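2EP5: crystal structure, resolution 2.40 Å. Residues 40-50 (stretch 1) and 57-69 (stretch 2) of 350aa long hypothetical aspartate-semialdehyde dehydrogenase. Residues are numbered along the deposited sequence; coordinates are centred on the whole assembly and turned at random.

Stretch 1 40-50: SKIGKKYKDAV
Stretch 2, residues 57-69: DIPEEVQDLPIVS

Residues 40-50 leave a 3-10 segment at Ser 40 and Lys 41, pass through a type II turn from Lys 41 to Lys 44, closed by Lys 44 N to Lys 41 O at 3.0 Å, and continue extended through Lys 44 and Lys 45 (phi/psi -84/159 and -74/152) before a weakly bonded helix of about residues 46-49 (Tyr 46 at -51/-43). Gly 43 sits at 101/-28, where a CB would jam against the preceding carbonyl. The second stretch runs antiparallel: Ile 42 CA lies 4.7 Å from Ile 67 CA, Lys 45 CA 4.5 Å from Pro 66 CA, and Lys 47 CA 4.7 Å from Gln 63 CA.

Four backbone hydrogen bonds fix this register. Gly 43 N donates to Ile 67 O (2.9 Å, 163°), and Ile 67 N returns to Lys 44 O (2.9 Å, 155°). Tyr 46 N then reaches Leu 65 O (2.8 Å) and Lys 47 N reaches Gln 63 O (2.8 Å). Pro 66, lacking an amide hydrogen, falls between these bonds and loses none of them.

Ile 67 (chi1 m, chi2 m) points toward the first stretch and has the largest covered area, 123 Å² of its surface. Its CD1 meets the edge of the Tyr 46 ring, 3.9 Å from Tyr 46 CD1, while its CG1 lies 4.1 Å from Ala 49 CB, an apolar contact. Tyr 46 (chi1 t, chi2 70°) is buried; its CD2 packs 3.9 Å from Ile 58 CG2, and its OH is hydrogen-bonded elsewhere in the structure. Ile 58 (m, t) also places CD1 3.6 Å from Val 50 CG1.

The charged contacts involve residues that keep some exposure: Lys 45 is exposed, Lys 47 and Asp 64 partly so. Asp 64 (chi1 m) offers OD1 to two salt bridges, with Lys 45 NZ at 3.0 Å and Lys 47 NZ at 3.2 Å; both lysines are otherwise extended, from chi1 m and p respectively.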

ATOM      1  N   SER A  40     -31.114  -8.823  13.284  1.00 30.32           N
ATOM      2  CA  SER A  40     -30.628  -8.668  14.649  1.00 31.01           C
ATOM      3  C   SER A  40     -30.430  -7.217  15.081  1.00 30.17           C
ATOM      4  O   SER A  40     -30.303  -6.940  16.270  1.00 32.13           O
ATOM      5  CB  SER A  40     -29.315  -9.434  14.825  1.00 31.05           C
ATOM      6  OG  SER A  40     -28.345  -9.010  13.884  1.00 33.95           O
ATOM      7  N   LYS A  41     -30.409  -6.295  14.126  1.00 29.06           N
ATOM      8  CA  LYS A  41     -30.216  -4.880  14.436  1.00 28.76           C
ATOM      9  C   LYS A  41     -31.546  -4.128  14.548  1.00 27.63           C
ATOM     10  O   LYS A  41     -31.596  -3.013  15.068  1.00 26.16           O
ATOM     11  CB  LYS A  41     -29.353  -4.222  13.358  1.00 30.64           C
ATOM     12  CG  LYS A  41     -28.027  -4.921  13.104  1.00 34.86           C
ATOM     13  CD  LYS A  41     -27.374  -4.389  11.831  1.00 40.46           C
ATOM     14  CE  LYS A  41     -26.098  -5.151  11.459  1.00 42.47           C
ATOM     15  NZ  LYS A  41     -25.676  -4.861  10.048  1.00 40.56           N
ATOM     16  N   ILE A  42     -32.618  -4.738  14.049  1.00 26.07           N
ATOM     17  CA  ILE A  42     -33.940  -4.123  14.091  1.00 23.29           C
ATOM     18  C   ILE A  42     -34.290  -3.719  15.523  1.00 24.05           C
ATOM     19  O   ILE A  42     -34.121  -4.501  16.464  1.00 23.14           O
ATOM     20  CB  ILE A  42     -35.018  -5.093  13.536  1.00 22.57           C
ATOM     21  CG1 ILE A  42     -34.700  -5.439  12.071  1.00 22.41           C
ATOM     22  CG2 ILE A  42     -36.406  -4.461  13.652  1.00 19.02           C
ATOM     23  CD1 ILE A  42     -35.535  -6.583  11.492  1.00 17.23           C
ATOM     24  N   GLY A  43     -34.765  -2.491  15.687  1.00 24.40           N
ATOM     25  CA  GLY A  43     -35.121  -2.018  17.011  1.00 27.07           C
ATOM     26  C   GLY A  43     -34.063  -1.124  17.630  1.00 28.80           C
ATOM     27  O   GLY A  43     -34.374  -0.261  18.450  1.00 29.94           O
ATOM     28  N   LYS A  44     -32.807  -1.333  17.248  1.00 29.24           N
ATOM     29  CA  LYS A  44     -31.710  -0.529  17.767  1.00 29.87           C
ATOM     30  C   LYS A  44     -31.607   0.756  16.956  1.00 30.21           C
ATOM     31  O   LYS A  44     -32.096   0.825  15.827  1.00 29.90           O
ATOM     32  CB  LYS A  44     -30.385  -1.290  17.659  1.00 31.87           C
ATOM     33  CG  LYS A  44     -30.345  -2.652  18.341  1.00 34.47           C
ATOM     34  CD  LYS A  44     -30.466  -2.558  19.854  1.00 37.44           C
ATOM     35  CE  LYS A  44     -30.094  -3.892  20.505  1.00 40.50           C
ATOM     36  NZ  LYS A  44     -30.222  -3.894  21.989  1.00 39.86           N
ATOM     37  N   LYS A  45     -30.979   1.774  17.535  1.00 30.50           N
ATOM     38  CA  LYS A  45     -30.797   3.046  16.840  1.00 30.67           C
ATOM     39  C   LYS A  45     -29.711   2.862  15.790  1.00 29.10           C
ATOM     40  O   LYS A  45     -28.821   2.028  15.950  1.00 28.12           O
ATOM     41  CB  LYS A  45     -30.381   4.153  17.819  1.00 32.89           C
ATOM     42  CG  LYS A  45     -31.504   4.655  18.711  1.00 36.51           C
ATOM     43  CD  LYS A  45     -31.007   5.711  19.680  1.00 38.16           C
ATOM     44  CE  LYS A  45     -32.162   6.371  20.422  1.00 40.18           C
ATOM     45  NZ  LYS A  45     -31.676   7.419  21.377  1.00 41.45           N
ATOM     46  N   TYR A  46     -29.788   3.644  14.721  1.00 28.47           N
ATOM     47  CA  TYR A  46     -28.809   3.555  13.650  1.00 27.80           C
ATOM     48  C   TYR A  46     -27.377   3.635  14.177  1.00 28.34           C
ATOM     49  O   TYR A  46     -26.508   2.872  13.749  1.00 29.08           O
ATOM     50  CB  TYR A  46     -29.045   4.670  12.628  1.00 26.27           C
ATOM     51  CG  TYR A  46     -28.135   4.587  11.424  1.00 28.38           C
ATOM     52  CD1 TYR A  46     -28.280   3.565  10.480  1.00 27.01           C
ATOM     53  CD2 TYR A  46     -27.107   5.514  11.238  1.00 27.39           C
ATOM     54  CE1 TYR A  46     -27.421   3.465   9.383  1.00 26.32           C
ATOM     55  CE2 TYR A  46     -26.244   5.423  10.147  1.00 26.20           C
ATOM     56  CZ  TYR A  46     -26.406   4.397   9.226  1.00 26.10           C
ATOM     57  OH  TYR A  46     -25.552   4.306   8.155  1.00 24.48           O
ATOM     58  N   LYS A  47     -27.130   4.552  15.110  1.00 27.13           N
ATOM     59  CA  LYS A  47     -25.788   4.718  15.659  1.00 28.32           C
ATOM     60  C   LYS A  47     -25.292   3.494  16.413  1.00 27.86           C
ATOM     61  O   LYS A  47     -24.092   3.279  16.536  1.00 26.83           O
ATOM     62  CB  LYS A  47     -25.735   5.931  16.584  1.00 29.23           C
ATOM     63  CG  LYS A  47     -26.478   5.742  17.892  1.00 30.36           C
ATOM     64  CD  LYS A  47     -26.521   7.037  18.682  1.00 31.46           C
ATOM     65  CE  LYS A  47     -27.213   6.844  20.025  1.00 33.14           C
ATOM     66  NZ  LYS A  47     -27.415   8.147  20.726  1.00 34.89           N
ATOM     67  N   ASP A  48     -26.215   2.680  16.908  1.00 29.21           N
ATOM     68  CA  ASP A  48     -25.824   1.497  17.660  1.00 30.85           C
ATOM     69  C   ASP A  48     -25.685   0.257  16.801  1.00 31.36           C
ATOM     70  O   ASP A  48     -25.216  -0.776  17.274  1.00 31.43           O
ATOM     71  CB  ASP A  48     -26.832   1.220  18.783  1.00 33.57           C
ATOM     72  CG  ASP A  48     -26.778   2.262  19.892  1.00 35.98           C
ATOM     73  OD1 ASP A  48     -25.668   2.561  20.375  1.00 38.89           O
ATOM     74  OD2 ASP A  48     -27.843   2.777  20.289  1.00 37.59           O
ATOM     75  N   ALA A  49     -26.081   0.352  15.538  1.00 31.46           N
ATOM     76  CA  ALA A  49     -26.008  -0.804  14.655  1.00 33.83           C
ATOM     77  C   ALA A  49     -24.962  -0.667  13.565  1.00 34.03           C
ATOM     78  O   ALA A  49     -24.430  -1.664  13.081  1.00 35.64           O
ATOM     79  CB  ALA A  49     -27.378  -1.067  14.031  1.00 33.16           C
ATOM     80  N   VAL A  50     -24.664   0.565  13.177  1.00 34.58           N
ATOM     81  CA  VAL A  50     -23.692   0.797  12.122  1.00 33.95           C
ATOM     82  C   VAL A  50     -22.262   0.989  12.611  1.00 33.91           C
ATOM     83  O   VAL A  50     -22.015   1.433  13.730  1.00 33.46           O
ATOM     84  CB  VAL A  50     -24.071   2.036  11.281  1.00 34.22           C
ATOM     85  CG1 VAL A  50     -23.911   3.297  12.117  1.00 34.04           C
ATOM     86  CG2 VAL A  50     -23.198   2.112  10.031  1.00 33.27           C
ATOM     87  N   ASP A  57     -18.607  12.390  11.843  1.00 49.09           N
ATOM     88  CA  ASP A  57     -19.540  11.702  12.725  1.00 49.99           C
ATOM     89  C   ASP A  57     -20.842  11.386  12.000  1.00 48.67           C
ATOM     90  O   ASP A  57     -21.125  11.950  10.947  1.00 48.55           O
ATOM     91  CB  ASP A  57     -19.851  12.581  13.942  1.00 52.10           C
ATOM     92  CG  ASP A  57     -18.600  13.060  14.657  1.00 54.61           C
ATOM     93  OD1 ASP A  57     -17.762  13.733  14.018  1.00 56.43           O
ATOM     94  OD2 ASP A  57     -18.455  12.770  15.863  1.00 56.28           O
ATOM     95  N   ILE A  58     -21.628  10.480  12.569  1.00 47.52           N
ATOM     96  CA  ILE A  58     -22.914  10.123  11.987  1.00 46.87           C
ATOM     97  C   ILE A  58     -23.827  11.334  12.139  1.00 49.07           C
ATOM     98  O   ILE A  58     -23.908  11.928  13.217  1.00 49.30           O
ATOM     99  CB  ILE A  58     -23.578   8.944  12.734  1.00 44.26           C
ATOM    100  CG1 ILE A  58     -22.693   7.704  12.664  1.00 42.03           C
ATOM    101  CG2 ILE A  58     -24.953   8.662  12.139  1.00 43.58           C
ATOM    102  CD1 ILE A  58     -23.193   6.555  13.518  1.00 37.36           C
ATOM    103  N   PRO A  59     -24.523  11.722  11.062  1.00 50.41           N
ATOM    104  CA  PRO A  59     -25.424  12.875  11.133  1.00 50.18           C
ATOM    105  C   PRO A  59     -26.432  12.716  12.266  1.00 50.79           C
ATOM    106  O   PRO A  59     -27.007  11.641  12.442  1.00 49.78           O
ATOM    107  CB  PRO A  59     -26.088  12.867   9.761  1.00 50.48           C
ATOM    108  CG  PRO A  59     -24.995  12.355   8.874  1.00 50.93           C
ATOM    109  CD  PRO A  59     -24.441  11.203   9.684  1.00 50.31           C
ATOM    110  N   GLU A  60     -26.639  13.782  13.036  1.00 51.73           N
ATOM    111  CA  GLU A  60     -27.588  13.736  14.144  1.00 52.22           C
ATOM    112  C   GLU A  60     -28.990  13.458  13.635  1.00 51.45           C
ATOM    113  O   GLU A  60     -29.798  12.831  14.315  1.00 50.38           O
ATOM    114  CB  GLU A  60     -27.587  15.053  14.919  1.00 54.77           C
ATOM    115  CG  GLU A  60     -26.385  15.254  15.822  1.00 57.31           C
ATOM    116  CD  GLU A  60     -26.621  16.336  16.862  1.00 58.92           C
ATOM    117  OE1 GLU A  60     -27.508  16.158  17.727  1.00 59.48           O
ATOM    118  OE2 GLU A  60     -25.921  17.366  16.815  1.00 59.47           O
ATOM    119  N   GLU A  61     -29.274  13.927  12.429  1.00 52.37           N
ATOM    120  CA  GLU A  61     -30.583  13.724  11.833  1.00 52.91           C
ATOM    121  C   GLU A  61     -30.862  12.251  11.534  1.00 53.00           C
ATOM    122  O   GLU A  61     -31.998  11.887  11.218  1.00 53.90           O
ATOM    123  CB  GLU A  61     -30.724  14.563  10.554  1.00 53.49           C
ATOM    124  CG  GLU A  61     -29.438  14.767   9.759  1.00 55.78           C
ATOM    125  CD  GLU A  61     -28.595  15.931  10.273  1.00 57.59           C
ATOM    126  OE1 GLU A  61     -28.141  15.884  11.436  1.00 59.06           O
ATOM    127  OE2 GLU A  61     -28.383  16.899   9.509  1.00 58.40           O
ATOM    128  N   VAL A  62     -29.839  11.403  11.651  1.00 52.00           N
ATOM    129  CA  VAL A  62     -30.010   9.976  11.375  1.00 51.02           C
ATOM    130  C   VAL A  62     -29.494   9.023  12.456  1.00 49.92           C
ATOM    131  O   VAL A  62     -29.937   7.876  12.535  1.00 50.07           O
ATOM    132  CB  VAL A  62     -29.338   9.580  10.035  1.00 50.87           C
ATOM    133  CG1 VAL A  62     -29.869  10.449   8.907  1.00 50.50           C
ATOM    134  CG2 VAL A  62     -27.828   9.721  10.143  1.00 51.53           C
ATOM    135  N   GLN A  63     -28.568   9.489  13.288  1.00 48.60           N
ATOM    136  CA  GLN A  63     -27.997   8.641  14.333  1.00 46.72           C
ATOM    137  C   GLN A  63     -29.019   7.937  15.221  1.00 45.14           C
ATOM    138  O   GLN A  63     -28.807   6.790  15.623  1.00 44.57           O
ATOM    139  CB  GLN A  63     -27.036   9.444  15.217  1.00 46.60           C
ATOM    140  CG  GLN A  63     -27.651  10.659  15.890  1.00 47.46           C
ATOM    141  CD  GLN A  63     -26.745  11.256  16.959  1.00 48.75           C
ATOM    142  OE1 GLN A  63     -25.547  11.447  16.742  1.00 47.40           O
ATOM    143  NE2 GLN A  63     -27.321  11.559  18.119  1.00 48.80           N
ATOM    144  N   ASP A  64     -30.122   8.612  15.526  1.00 43.06           N
ATOM    145  CA  ASP A  64     -31.134   8.008  16.384  1.00 42.37           C
ATOM    146  C   ASP A  64     -32.266   7.296  15.646  1.00 41.12           C
ATOM    147  O   ASP A  64     -33.120   6.671  16.276  1.00 40.26           O
ATOM    148  CB  ASP A  64     -31.708   9.057  17.345  1.00 43.43           C
ATOM    149  CG  ASP A  64     -30.710   9.475  18.421  1.00 44.21           C
ATOM    150  OD1 ASP A  64     -30.148   8.586  19.095  1.00 42.80           O
ATOM    151  OD2 ASP A  64     -30.491  10.693  18.598  1.00 45.14           O
ATOM    152  N   LEU A  65     -32.270   7.381  14.317  1.00 40.34           N
ATOM    153  CA  LEU A  65     -33.295   6.718  13.511  1.00 39.88           C
ATOM    154  C   LEU A  65     -33.316   5.235  13.870  1.00 39.03           C
ATOM    155  O   LEU A  65     -32.283   4.564  13.859  1.00 38.59           O
ATOM    156  CB  LEU A  65     -33.001   6.889  12.016  1.00 40.93           C
ATOM    157  CG  LEU A  65     -33.070   8.314  11.454  1.00 41.40           C
ATOM    158  CD1 LEU A  65     -32.685   8.316   9.985  1.00 40.68           C
ATOM    159  CD2 LEU A  65     -34.480   8.862  11.638  1.00 43.38           C
ATOM    160  N   PRO A  66     -34.501   4.701  14.190  1.00 39.62           N
ATOM    161  CA  PRO A  66     -34.615   3.286  14.557  1.00 38.14           C
ATOM    162  C   PRO A  66     -34.483   2.377  13.342  1.00 35.80           C
ATOM    163  O   PRO A  66     -34.922   2.734  12.245  1.00 36.84           O
ATOM    164  CB  PRO A  66     -36.000   3.215  15.185  1.00 39.30           C
ATOM    165  CG  PRO A  66     -36.785   4.151  14.290  1.00 39.11           C
ATOM    166  CD  PRO A  66     -35.834   5.333  14.102  1.00 40.34           C
ATOM    167  N   ILE A  67     -33.863   1.214  13.536  1.00 32.88           N
ATOM    168  CA  ILE A  67     -33.693   0.252  12.453  1.00 29.43           C
ATOM    169  C   ILE A  67     -34.998  -0.540  12.313  1.00 27.12           C
ATOM    170  O   ILE A  67     -35.519  -1.085  13.284  1.00 25.62           O
ATOM    171  CB  ILE A  67     -32.536  -0.751  12.732  1.00 28.87           C
ATOM    172  CG1 ILE A  67     -31.216  -0.007  12.968  1.00 27.66           C
ATOM    173  CG2 ILE A  67     -32.388  -1.707  11.553  1.00 28.52           C
ATOM    174  CD1 ILE A  67     -30.703   0.750  11.765  1.00 28.41           C
ATOM    175  N   VAL A  68     -35.530  -0.580  11.099  1.00 24.76           N
ATOM    176  CA  VAL A  68     -36.761  -1.307  10.838  1.00 24.01           C
ATOM    177  C   VAL A  68     -36.474  -2.498   9.928  1.00 23.00           C
ATOM    178  O   VAL A  68     -35.396  -2.605   9.338  1.00 20.56           O
ATOM    179  CB  VAL A  68     -37.814  -0.390  10.173  1.00 23.86           C
ATOM    180  CG1 VAL A  68     -38.167   0.759  11.115  1.00 22.95           C
ATOM    181  CG2 VAL A  68     -37.279   0.162   8.854  1.00 20.38           C
ATOM    182  N   SER A  69     -37.444  -3.396   9.820  1.00 23.48           N
ATOM    183  CA  SER A  69     -37.290  -4.568   8.974  1.00 22.99           C
ATOM    184  C   SER A  69     -37.426  -4.150   7.518  1.00 23.93           C
ATOM    185  O   SER A  69     -37.741  -2.998   7.209  1.00 20.89           O
ATOM    186  CB  SER A  69     -38.368  -5.603   9.284  1.00 23.00           C
ATOM    187  OG  SER A  69     -39.596  -5.234   8.682  1.00 21.91           O
TER